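PDB 3C85: putative glutathione-regulated potassium-efflux system protein KefB from Vibrio parahaemolyticus RIMD 2210633, which probably works as a potassium efflux antiporter of the CPA2 family, represented here by its cytosolic nucleotide-binding TrkA-N domain. Local coordinates for residues A[77-80]-A[81-84]; A[123-126]-A[127-130]. All coordinates share one frame; numbering follows the deposited sequence. Where two conformers were deposited one is given.

Contact 1 (A[77-80]-A[81-84]); sequences QQHR and SEGR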
loop_
_atom_site.group_PDB
_atom_site.type_symbol
_atom_site.label_atom_id
_atom_site.label_comp_id
_atom_site.label_asym_id
_atom_site.label_seq_id
_atom_site.Cartn_x
_atom_site.Cartn_y
_atom_site.Cartn_z
ATOM N N GLN A 77 -7.175 22.614 2.957
ATOM C CA GLN A 77 -6.433 23.694 3.619
ATOM C C GLN A 77 -5.215 23.163 4.386
ATOM O O GLN A 77 -4.119 23.747 4.328
ATOM C CB GLN A 77 -7.372 24.449 4.576
ATOM C CG GLN A 77 -6.844 25.792 5.060
ATOM C CD GLN A 77 -7.622 26.317 6.260
ATOM O OE1 GLN A 77 -8.404 25.583 6.878
ATOM N NE2 GLN A 77 -7.386 27.578 6.623
ATOM N N GLN A 78 -5.401 22.061 5.118
ATOM C CA GLN A 78 -4.270 21.469 5.844
ATOM C C GLN A 78 -3.161 21.055 4.857
ATOM O O GLN A 78 -2.008 21.398 5.075
ATOM C CB GLN A 78 -4.740 20.327 6.761
ATOM C CG GLN A 78 -3.647 19.622 7.541
ATOM C CD GLN A 78 -2.895 20.527 8.501
ATOM O OE1 GLN A 78 -3.478 21.442 9.113
ATOM N NE2 GLN A 78 -1.587 20.275 8.651
ATOM N N HIS A 79 -3.513 20.393 3.742
ATOM C CA HIS A 79 -2.519 20.104 2.696
ATOM C C HIS A 79 -1.790 21.344 2.172
ATOM O O HIS A 79 -0.555 21.321 2.001
ATOM C CB HIS A 79 -3.171 19.392 1.509
ATOM C CG HIS A 79 -3.392 17.937 1.729
ATOM N ND1 HIS A 79 -2.370 17.071 2.053
ATOM C CD2 HIS A 79 -4.509 17.175 1.608
ATOM C CE1 HIS A 79 -2.851 15.846 2.165
ATOM N NE2 HIS A 79 -4.143 15.878 1.882
ATOM N N ARG A 80 -2.539 22.419 1.902
ATOM C CA ARG A 80 -1.886 23.672 1.462
ATOM C C ARG A 80 -0.939 24.272 2.539
ATOM O O ARG A 80 0.153 24.736 2.196
ATOM C CB ARG A 80 -2.914 24.702 0.971
ATOM C CG ARG A 80 -3.648 24.281 -0.291
ATOM C CD ARG A 80 -4.559 25.400 -0.817
ATOM N NE ARG A 80 -5.608 25.782 0.132
ATOM C CZ ARG A 80 -6.834 25.264 0.151
ATOM N NH1 ARG A 80 -7.178 24.301 -0.702
ATOM N NH2 ARG A 80 -7.718 25.700 1.046
ATOM N N SER A 81 -1.296 24.183 3.825
ATOM C CA SER A 81 -0.407 24.686 4.892
ATOM C C SER A 81 0.875 23.865 4.957
ATOM O O SER A 81 1.896 24.371 5.427
ATOM C CB SER A 81 -1.090 24.689 6.273
ATOM O OG SER A 81 -1.131 23.358 6.781
ATOM N N GLU A 82 0.811 22.623 4.458
ATOM C CA GLU A 82 1.958 21.723 4.369
ATOM C C GLU A 82 2.731 21.851 3.027
ATOM O O GLU A 82 3.678 21.119 2.794
ATOM C CB GLU A 82 1.543 20.261 4.657
ATOM C CG GLU A 82 1.137 20.005 6.117
ATOM C CD GLU A 82 0.398 18.665 6.375
ATOM O OE1 GLU A 82 0.389 17.738 5.538
ATOM O OE2 GLU A 82 -0.193 18.535 7.449
ATOM N N GLY A 83 2.342 22.782 2.164
ATOM C CA GLY A 83 3.086 23.039 0.922
ATOM C C GLY A 83 2.588 22.277 -0.305
ATOM O O GLY A 83 3.139 22.440 -1.405
ATOM N N ARG A 84 1.541 21.460 -0.141
ATOM C CA ARG A 84 1.005 20.663 -1.250
ATOM C C ARG A 84 -0.011 21.470 -2.098
ATOM O O ARG A 84 -0.758 22.282 -1.557
ATOM C CB ARG A 84 0.349 19.394 -0.725
ATOM C CG ARG A 84 1.291 18.412 -0.043
ATOM C CD ARG A 84 0.587 17.061 0.154
ATOM N NE ARG A 84 1.424 16.204 0.976
ATOM C CZ ARG A 84 1.375 16.166 2.302
ATOM N NH1 ARG A 84 0.497 16.909 2.959
ATOM N NH2 ARG A 84 2.208 15.381 2.974
HETATM O O HOH W 1 0.030 25.177 -0.990
#
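The imidazole of His79 and the guanidinium of Arg84 stand almost at right angles, their planes 89° apart, and Arg84 meets the ring at its edge: NH1 makes a weak hydrogen bond to ND1 of His79 at 3.0 Å. At an edge of that same guanidinium, Glu82 OE1 accepts from Arg84 NH1 at 2.7 Å through its anti lone pair, closing a salt bridge. One face of the Arg80 guanidinium rests over Gln77 CA, while its NH1 turns to Val86 O. The other carboxylate oxygen, Glu82 OE2, receives NE2 of Gln78 at a short 2.5 Å; the bend at chi2 (62°) brings the amide there. The backbone carrying them ends its helix in a Schellman motif at Gly83, whose positive phi lets Gly83 N bond Arg80 O (2.9 Å) and Arg84 N bond His79 O (3.0 Å). Ser81 OG takes a lone pair of Gln78 O at 2.7 Å, a carbonyl that also accepts from Glu82 N. Because His79 NE2 is bonded to Met47 O and ND1 faces a donor, the ring is probably neutral, and Arg84, whose NE also pairs with Asp56, is held by two carboxylates.

Contact 2 (A[123-126]-A[127-130]); sequences LEQL and QRRN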
loop_
_atom_site.group_PDB
_atom_site.type_symbol
_atom_site.label_atom_id
_atom_site.label_comp_id
_atom_site.label_asym_id
_atom_site.label_seq_id
_atom_site.Cartn_x
_atom_site.Cartn_y
_atom_site.Cartn_z
ATOM N N LEU A 123 -14.025 8.783 -13.257
ATOM C CA LEU A 123 -13.593 8.286 -14.561
ATOM C C LEU A 123 -14.578 8.661 -15.679
ATOM O O LEU A 123 -14.166 9.113 -16.754
ATOM C CB LEU A 123 -13.372 6.778 -14.496
ATOM C CG LEU A 123 -13.141 5.977 -15.787
ATOM C CD1 LEU A 123 -11.802 6.304 -16.415
ATOM C CD2 LEU A 123 -13.248 4.500 -15.475
ATOM N N GLU A 124 -15.874 8.472 -15.423
ATOM C CA GLU A 124 -16.921 8.889 -16.373
ATOM C C GLU A 124 -16.861 10.390 -16.701
ATOM O O GLU A 124 -17.063 10.801 -17.856
ATOM C CB GLU A 124 -18.312 8.546 -15.813
ATOM C CG GLU A 124 -18.578 7.041 -15.729
ATOM C CD GLU A 124 -19.948 6.677 -15.120
ATOM O OE1 GLU A 124 -20.681 7.616 -14.720
ATOM O OE2 GLU A 124 -20.295 5.459 -15.054
ATOM N N GLN A 125 -16.590 11.214 -15.690
ATOM C CA GLN A 125 -16.558 12.656 -15.911
ATOM C C GLN A 125 -15.390 13.006 -16.822
ATOM O O GLN A 125 -15.525 13.815 -17.741
ATOM C CB GLN A 125 -16.477 13.418 -14.582
ATOM C CG GLN A 125 -17.746 13.392 -13.767
ATOM C CD GLN A 125 -18.956 13.863 -14.562
ATOM O OE1 GLN A 125 -18.924 14.906 -15.211
ATOM N NE2 GLN A 125 -20.035 13.096 -14.500
ATOM N N LEU A 126 -14.258 12.358 -16.579
ATOM C CA LEU A 126 -13.041 12.571 -17.351
ATOM C C LEU A 126 -13.212 12.108 -18.793
ATOM O O LEU A 126 -12.660 12.710 -19.715
ATOM C CB LEU A 126 -11.921 11.790 -16.680
ATOM C CG LEU A 126 -10.440 11.978 -16.983
ATOM C CD1 LEU A 126 -9.998 13.426 -16.827
ATOM C CD2 LEU A 126 -9.669 11.084 -16.024
ATOM N N GLN A 127 -13.968 11.028 -18.975
ATOM C CA GLN A 127 -14.261 10.487 -20.305
ATOM C C GLN A 127 -15.210 11.359 -21.115
ATOM O O GLN A 127 -15.071 11.498 -22.346
ATOM C CB GLN A 127 -14.824 9.087 -20.198
ATOM C CG GLN A 127 -13.766 8.116 -19.807
ATOM C CD GLN A 127 -14.317 6.781 -19.410
ATOM O OE1 GLN A 127 -13.600 5.797 -19.453
ATOM N NE2 GLN A 127 -15.589 6.737 -19.001
ATOM N N ARG A 128 -16.167 11.978 -20.447
ATOM C CA ARG A 128 -17.057 12.807 -21.221
ATOM C C ARG A 128 -16.534 14.219 -21.523
ATOM O O ARG A 128 -17.135 14.950 -22.319
ATOM C CB ARG A 128 -18.496 12.729 -20.722
ATOM C CG ARG A 128 -18.789 13.338 -19.428
ATOM C CD ARG A 128 -20.196 12.922 -19.034
ATOM N NE ARG A 128 -20.897 14.024 -18.382
ATOM C CZ ARG A 128 -21.731 14.853 -19.001
ATOM N NH1 ARG A 128 -21.997 14.700 -20.296
ATOM N NH2 ARG A 128 -22.316 15.834 -18.316
ATOM N N ARG A 129 -15.395 14.574 -20.923
ATOM C CA ARG A 129 -14.626 15.753 -21.339
ATOM C C ARG A 129 -13.508 15.386 -22.314
ATOM O O ARG A 129 -12.662 16.219 -22.601
ATOM C CB ARG A 129 -14.021 16.478 -20.129
ATOM C CG ARG A 129 -14.929 17.539 -19.511
ATOM C CD ARG A 129 -15.898 16.926 -18.532
ATOM N NE ARG A 129 -17.015 17.811 -18.187
ATOM C CZ ARG A 129 -17.956 17.465 -17.308
ATOM N NH1 ARG A 129 -17.882 16.273 -16.711
ATOM N NH2 ARG A 129 -18.950 18.300 -17.012
ATOM N N ASN A 130 -13.504 14.143 -22.792
ATOM C CA ASN A 130 -12.529 13.652 -23.788
ATOM C C ASN A 130 -11.034 13.728 -23.451
ATOM O O ASN A 130 -10.207 13.903 -24.337
ATOM C CB ASN A 130 -12.777 14.284 -25.173
ATOM C CG ASN A 130 -14.083 13.841 -25.781
ATOM O OD1 ASN A 130 -15.039 14.614 -25.856
ATOM N ND2 ASN A 130 -14.140 12.579 -26.201
#
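The last turn of helix 116-128, the helical arm of a beta-alpha-beta unit between strands 108-111 and 134-139, gives a worked example of how a helix stops, with Leu123, Glu124 and Gln125 handing their carbonyls to the residues that follow. Gln127 N reaches Leu123 O at 2.9 Å and Arg128 N reaches Glu124 O at 3.0 Å, both ordinary helical bonds. Arg129 N binds Gln125 O at 3.3 Å, a longer link already at the end of the helix. Carbon atoms of the side chains lie against the same carbonyls, CG of Gln127 against Leu123 O and CG of Arg128 against Glu124 O. Bent at chi2 (84°), the Arg129 chain passes Gln125 O with its CD, 3.2 Å away, and brings its guanidinium alongside the Gln125 side chain; the two side chains point the same way, with amide and guanidinium planes 52° apart. Their polar ends are modelled too close together, so the exact pairing there is doubtful. Both also lean on Trp97 of helix 94-98. Leu123 and Leu126 instead turn to the sheet, both touching Ile135, with Leu123 also on Leu111 and Leu126 on Val109. Asn130, at positive phi, then closes the turn: its N bonds Gln127 O at 3.1 Å, and Tyr131 N reaches back to Leu126 O. The Schellman motif is a common way to end a helix; the right-handed beta-alpha-beta crossover that this helix belongs to is what typifies the Rossmann-type fold of the TrkA-N domain.

Both contacts illustrate one principle, a helix terminated by a Schellman motif before a parallel strand, yet they sit about 28 Å apart between centres and share no element. Contact 1, at the surface end of helix 73-81, is mainly polar: an amide, a carboxylate, a guanidinium and, by a weak bond, an imidazole connect in order, and glycine supplies the positive phi. Contact 2 is partly buried, with leucines turned to the sheet and glutamine and arginine toward helix 94-98; asparagine takes the positive phi. Each lies near residues that bind AMP in this protein, though none is bound here: His79 is about 5 Å from Glu70 and Arg72 between side chains, Gln125 about 7 Å from Ala91.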